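PDB 1Y9Z: alkaline serine protease from Pseudoalteromonas sp., which probably cleaves peptide bonds in proteins as a cold-adapted, subtilisin-like serine protease that binds calcium and sodium ions. Local coordinates for residues A70-A75 with E203-T208; M175-V180 with M370-V375. All coordinates share one frame; numbering follows the deposited sequence.

Contact 1. Residues A70-A75 with E203-T208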
loop_
_atom_site.group_PDB
_atom_site.type_symbol
_atom_site.label_atom_id
_atom_site.label_comp_id
_atom_site.label_asym_id
_atom_site.label_seq_id
_atom_site.Cartn_x
_atom_site.Cartn_y
_atom_site.Cartn_z
ATOM N N ALA A 70 -8.247 -3.864 -3.217
ATOM C CA ALA A 70 -9.554 -4.139 -2.623
ATOM C C ALA A 70 -9.445 -4.389 -1.122
ATOM O O ALA A 70 -10.293 -3.939 -0.349
ATOM C CB ALA A 70 -10.198 -5.341 -3.308
ATOM N N GLY A 71 -8.402 -5.108 -0.711
ATOM C CA GLY A 71 -8.207 -5.387 0.702
ATOM C C GLY A 71 -7.997 -4.119 1.512
ATOM O O GLY A 71 -8.439 -4.020 2.657
ATOM N N THR A 72 -7.315 -3.137 0.929
ATOM C CA THR A 72 -7.082 -1.882 1.636
ATOM C C THR A 72 -8.405 -1.146 1.848
ATOM O O THR A 72 -8.614 -0.495 2.876
ATOM C CB THR A 72 -6.101 -0.989 0.850
ATOM O OG1 THR A 72 -4.812 -1.612 0.829
ATOM C CG2 THR A 72 -5.984 0.384 1.500
ATOM N N ILE A 73 -9.301 -1.271 0.876
ATOM C CA ILE A 73 -10.609 -0.631 0.934
ATOM C C ILE A 73 -11.601 -1.362 1.834
ATOM O O ILE A 73 -12.340 -0.727 2.595
ATOM C CB ILE A 73 -11.238 -0.536 -0.479
ATOM C CG1 ILE A 73 -10.430 0.435 -1.341
ATOM C CG2 ILE A 73 -12.694 -0.089 -0.385
ATOM C CD1 ILE A 73 -10.789 0.395 -2.814
ATOM N N ALA A 74 -11.613 -2.691 1.767
ATOM C CA ALA A 74 -12.596 -3.436 2.535
ATOM C C ALA A 74 -12.263 -4.838 3.032
ATOM O O ALA A 74 -13.153 -5.690 3.080
ATOM C CB ALA A 74 -13.901 -3.480 1.742
ATOM N N ALA A 75 -11.012 -5.106 3.394
ATOM C CA ALA A 75 -10.701 -6.431 3.933
ATOM C C ALA A 75 -11.642 -6.581 5.134
ATOM O O ALA A 75 -11.768 -5.669 5.953
ATOM C CB ALA A 75 -9.248 -6.512 4.374
ATOM N N GLU A 203 3.943 2.970 1.392
ATOM C CA GLU A 203 5.191 2.218 1.520
ATOM C C GLU A 203 4.952 1.131 2.560
ATOM O O GLU A 203 4.461 1.411 3.653
ATOM C CB GLU A 203 6.338 3.129 1.973
ATOM C CG GLU A 203 7.669 2.418 2.266
ATOM C CD GLU A 203 8.326 1.788 1.042
ATOM O OE1 GLU A 203 8.053 2.226 -0.096
ATOM O OE2 GLU A 203 9.145 0.860 1.218
ATOM N N ALA A 204 5.284 -0.106 2.206
ATOM C CA ALA A 204 5.109 -1.242 3.110
ATOM C C ALA A 204 3.654 -1.359 3.551
ATOM O O ALA A 204 3.342 -1.280 4.742
ATOM C CB ALA A 204 6.021 -1.088 4.332
ATOM N N ILE A 205 2.768 -1.549 2.576
ATOM C CA ILE A 205 1.341 -1.677 2.843
ATOM C C ILE A 205 0.911 -3.144 2.799
ATOM O O ILE A 205 0.944 -3.782 1.747
ATOM C CB ILE A 205 0.505 -0.877 1.806
ATOM C CG1 ILE A 205 0.949 0.594 1.796
ATOM C CG2 ILE A 205 -0.979 -0.998 2.122
ATOM C CD1 ILE A 205 0.925 1.274 3.158
ATOM N N LEU A 206 0.519 -3.672 3.953
ATOM C CA LEU A 206 0.074 -5.056 4.049
ATOM C C LEU A 206 -1.394 -5.160 3.658
ATOM O O LEU A 206 -2.227 -4.384 4.129
ATOM C CB LEU A 206 0.252 -5.566 5.480
ATOM C CG LEU A 206 -0.247 -6.984 5.776
ATOM C CD1 LEU A 206 0.582 -7.996 4.993
ATOM C CD2 LEU A 206 -0.151 -7.252 7.274
ATOM N N SER A 207 -1.714 -6.113 2.790
ATOM C CA SER A 207 -3.096 -6.313 2.382
ATOM C C SER A 207 -3.290 -7.713 1.819
ATOM O O SER A 207 -2.356 -8.514 1.763
ATOM C CB SER A 207 -3.517 -5.274 1.333
ATOM O OG SER A 207 -4.917 -5.333 1.088
ATOM N N THR A 208 -4.522 -7.993 1.418
ATOM C CA THR A 208 -4.899 -9.270 0.832
ATOM C C THR A 208 -4.332 -9.426 -0.577
ATOM O O THR A 208 -4.211 -8.453 -1.321
ATOM C CB THR A 208 -6.427 -9.365 0.709
ATOM O OG1 THR A 208 -6.915 -8.175 0.075
ATOM C CG2 THR A 208 -7.079 -9.494 2.077
HETATM O O HOH W 1 -4.164 -2.505 3.522
#

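Contact 2. Residues M175-V180 with M370-V375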
loop_
_atom_site.group_PDB
_atom_site.type_symbol
_atom_site.label_atom_id
_atom_site.label_comp_id
_atom_site.label_asym_id
_atom_site.label_seq_id
_atom_site.Cartn_x
_atom_site.Cartn_y
_atom_site.Cartn_z
ATOM N N MET A 175 -8.727 13.091 -8.533
ATOM C CA MET A 175 -7.815 13.365 -7.428
ATOM C C MET A 175 -6.541 12.553 -7.644
ATOM O O MET A 175 -6.590 11.323 -7.720
ATOM C CB MET A 175 -8.423 12.956 -6.081
ATOM C CG MET A 175 -9.645 13.739 -5.651
ATOM S SD MET A 175 -10.129 13.316 -3.957
ATOM C CE MET A 175 -9.046 14.393 -3.019
ATOM N N SER A 176 -5.405 13.237 -7.758
ATOM C CA SER A 176 -4.124 12.561 -7.939
ATOM C C SER A 176 -3.555 12.267 -6.555
ATOM O O SER A 176 -3.306 13.182 -5.770
ATOM C CB SER A 176 -3.159 13.449 -8.724
ATOM O OG SER A 176 -1.893 12.826 -8.840
ATOM N N VAL A 177 -3.337 10.988 -6.269
ATOM C CA VAL A 177 -2.849 10.555 -4.964
ATOM C C VAL A 177 -1.372 10.182 -4.897
ATOM O O VAL A 177 -0.886 9.382 -5.698
ATOM C CB VAL A 177 -3.669 9.341 -4.472
ATOM C CG1 VAL A 177 -3.183 8.899 -3.097
ATOM C CG2 VAL A 177 -5.144 9.698 -4.430
ATOM N N ALA A 178 -0.676 10.759 -3.919
ATOM C CA ALA A 178 0.741 10.498 -3.688
ATOM C C ALA A 178 0.908 9.506 -2.537
ATOM O O ALA A 178 -0.017 9.287 -1.747
ATOM C CB ALA A 178 1.466 11.796 -3.358
ATOM N N ALA A 179 2.097 8.921 -2.442
ATOM C CA ALA A 179 2.398 7.944 -1.401
ATOM C C ALA A 179 3.412 8.451 -0.382
ATOM O O ALA A 179 4.387 9.113 -0.740
ATOM C CB ALA A 179 2.926 6.660 -2.038
ATOM N N VAL A 180 3.168 8.136 0.888
ATOM C CA VAL A 180 4.084 8.489 1.972
ATOM C C VAL A 180 4.252 7.234 2.818
ATOM O O VAL A 180 3.439 6.307 2.723
ATOM C CB VAL A 180 3.542 9.631 2.871
ATOM C CG1 VAL A 180 3.377 10.904 2.058
ATOM C CG2 VAL A 180 2.225 9.221 3.509
ATOM N N MET A 370 -1.220 1.885 -3.816
ATOM C CA MET A 370 -1.593 1.419 -2.479
ATOM C C MET A 370 -2.159 2.593 -1.679
ATOM O O MET A 370 -3.037 2.421 -0.834
ATOM C CB MET A 370 -0.375 0.837 -1.747
ATOM C CG MET A 370 -0.026 -0.611 -2.101
ATOM S SD MET A 370 0.363 -0.935 -3.840
ATOM C CE MET A 370 -1.217 -1.500 -4.428
ATOM N N ALA A 371 -1.645 3.790 -1.942
ATOM C CA ALA A 371 -2.122 4.984 -1.254
ATOM C C ALA A 371 -3.527 5.322 -1.751
ATOM O O ALA A 371 -4.399 5.724 -0.975
ATOM C CB ALA A 371 -1.175 6.153 -1.526
ATOM N N THR A 372 -3.742 5.137 -3.049
ATOM C CA THR A 372 -5.022 5.437 -3.674
ATOM C C THR A 372 -6.238 4.809 -2.977
ATOM O O THR A 372 -7.192 5.518 -2.662
ATOM C CB THR A 372 -4.979 5.058 -5.173
ATOM O OG1 THR A 372 -3.987 5.868 -5.824
ATOM C CG2 THR A 372 -6.322 5.307 -5.842
ATOM N N PRO A 373 -6.229 3.485 -2.727
ATOM C CA PRO A 373 -7.387 2.881 -2.056
ATOM C C PRO A 373 -7.608 3.392 -0.632
ATOM O O PRO A 373 -8.725 3.324 -0.113
ATOM C CB PRO A 373 -7.090 1.378 -2.117
ATOM C CG PRO A 373 -5.598 1.315 -2.215
ATOM C CD PRO A 373 -5.285 2.445 -3.167
ATOM N N HIS A 374 -6.555 3.893 0.011
ATOM C CA HIS A 374 -6.730 4.446 1.351
ATOM C C HIS A 374 -7.571 5.708 1.185
ATOM O O HIS A 374 -8.502 5.959 1.949
ATOM C CB HIS A 374 -5.389 4.828 1.995
ATOM C CG HIS A 374 -4.632 3.671 2.573
ATOM N ND1 HIS A 374 -3.715 2.942 1.847
ATOM C CD2 HIS A 374 -4.644 3.131 3.814
ATOM C CE1 HIS A 374 -3.192 2.004 2.617
ATOM N NE2 HIS A 374 -3.737 2.097 3.816
ATOM N N VAL A 375 -7.241 6.497 0.167
ATOM C CA VAL A 375 -7.952 7.741 -0.101
ATOM C C VAL A 375 -9.382 7.518 -0.587
ATOM O O VAL A 375 -10.312 8.154 -0.090
ATOM C CB VAL A 375 -7.173 8.606 -1.132
ATOM C CG1 VAL A 375 -7.989 9.829 -1.527
ATOM C CG2 VAL A 375 -5.844 9.043 -0.533
#

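Contact 1. Residues A70-A75 with E203-T208
G71 of helix 65-74 lies against the hydroxyls of S207 and T208. Its CA is 3.1 Å from OG1 of T208 and 3.3 Å from OG of S207. A side-chain carbon at this position would run into both oxygens. Neither hydroxyl bonds to G71: T208 OG1 is hydrogen-bonded to O of T67 and S207 OG to O of H68, both carbonyls in the helical turn before G71. The chi1 of T208, 50°, sets OG1 between the backbone N and the carbonyl carbon, turned to the helix. In subtilases this helix carries the active-site histidine, and here it includes H65 of the phenylmethanesulfonic acid pocket. Strand 205-208 crosses it almost at a right angle (92°), the axes of the short segments 6.8 Å apart. Toward the end of the strand, CB of A75 meets CG2 of T208 at 4.3 Å. Nearer its start, T72 OG1 is 4.1 Å from CG2 of I205. A water joins the segments, hydrogen-bonded to T72 OG1 (2.9 Å) and donating to O of L206 (2.8 Å). Further out, the strand is held by backbone bonds from I205 to Y365 and from S207 to E363. A75 also packs on V82, a ligand of the nearby calcium ion.

Contact 2. Residues M175-V180 with M370-V375
ND1 of H374 donates to O of M370 at 2.8 Å, within the same helix that presses A371 and V375 onto V177. This is alpha/beta packing of the subtilisin fold: a strand of the parallel part of the central sheet lies against the long helix 368-385, at whose start T368 and S369 line the phenylmethanesulfonic acid pocket. The N-to-C directions of the two short segments differ by 117°. The imidazole bond is fairly bent, 150° at the hydrogen, but M370 O stays near the ring plane. The helix is kinked here: P373 has no N-H to give to the turn before, and H374 N makes only a weak bond, to A371 O.

V177 carries the contact. Its CG1 is anti to the backbone N (chi1 -179°) and reaches between two helix residues, 3.7 Å from CB of A371 and 3.7 Å from CG2 of V375. Its CG2 lies against the V375 side chain, 4.0 Å from CB, and the two valine side chains run alongside each other, pointing opposite ways. An alanine in place of V177 would probably open a gap beside A371 and V375 and leave V375 less firmly held. T372 borders the same valine, with OG1 3.7 Å from V177 CB. That hydroxyl is hydrogen-bonded to O of T368, one turn back, while I154 of the neighbouring strand packs on both V177 and T372. Along the strand, A179 CB meets A371 CB at 4.2 Å, and O of A178 comes within 3.3 Å of that same methyl carbon.

Both contacts are buried, and each sets a helix against a strand, but they share no element. Contact 1 joins helix 65-74 to a strand of a small two-stranded antiparallel sheet. Contact 2 joins helix 368-385 to a strand of the large central sheet. The first places hydroxyls, bonded elsewhere, and a bridging water around a glycine. The second is larger and mostly aliphatic, with valine and alanine carbons in the middle. The two helices meet where T72 CG2 approaches H374 CE1 at 3.4 Å and I73 packs on P373. I205 also packs on M370 and H374, so the two contacts touch through side chains near the phenylmethanesulfonic acid pocket.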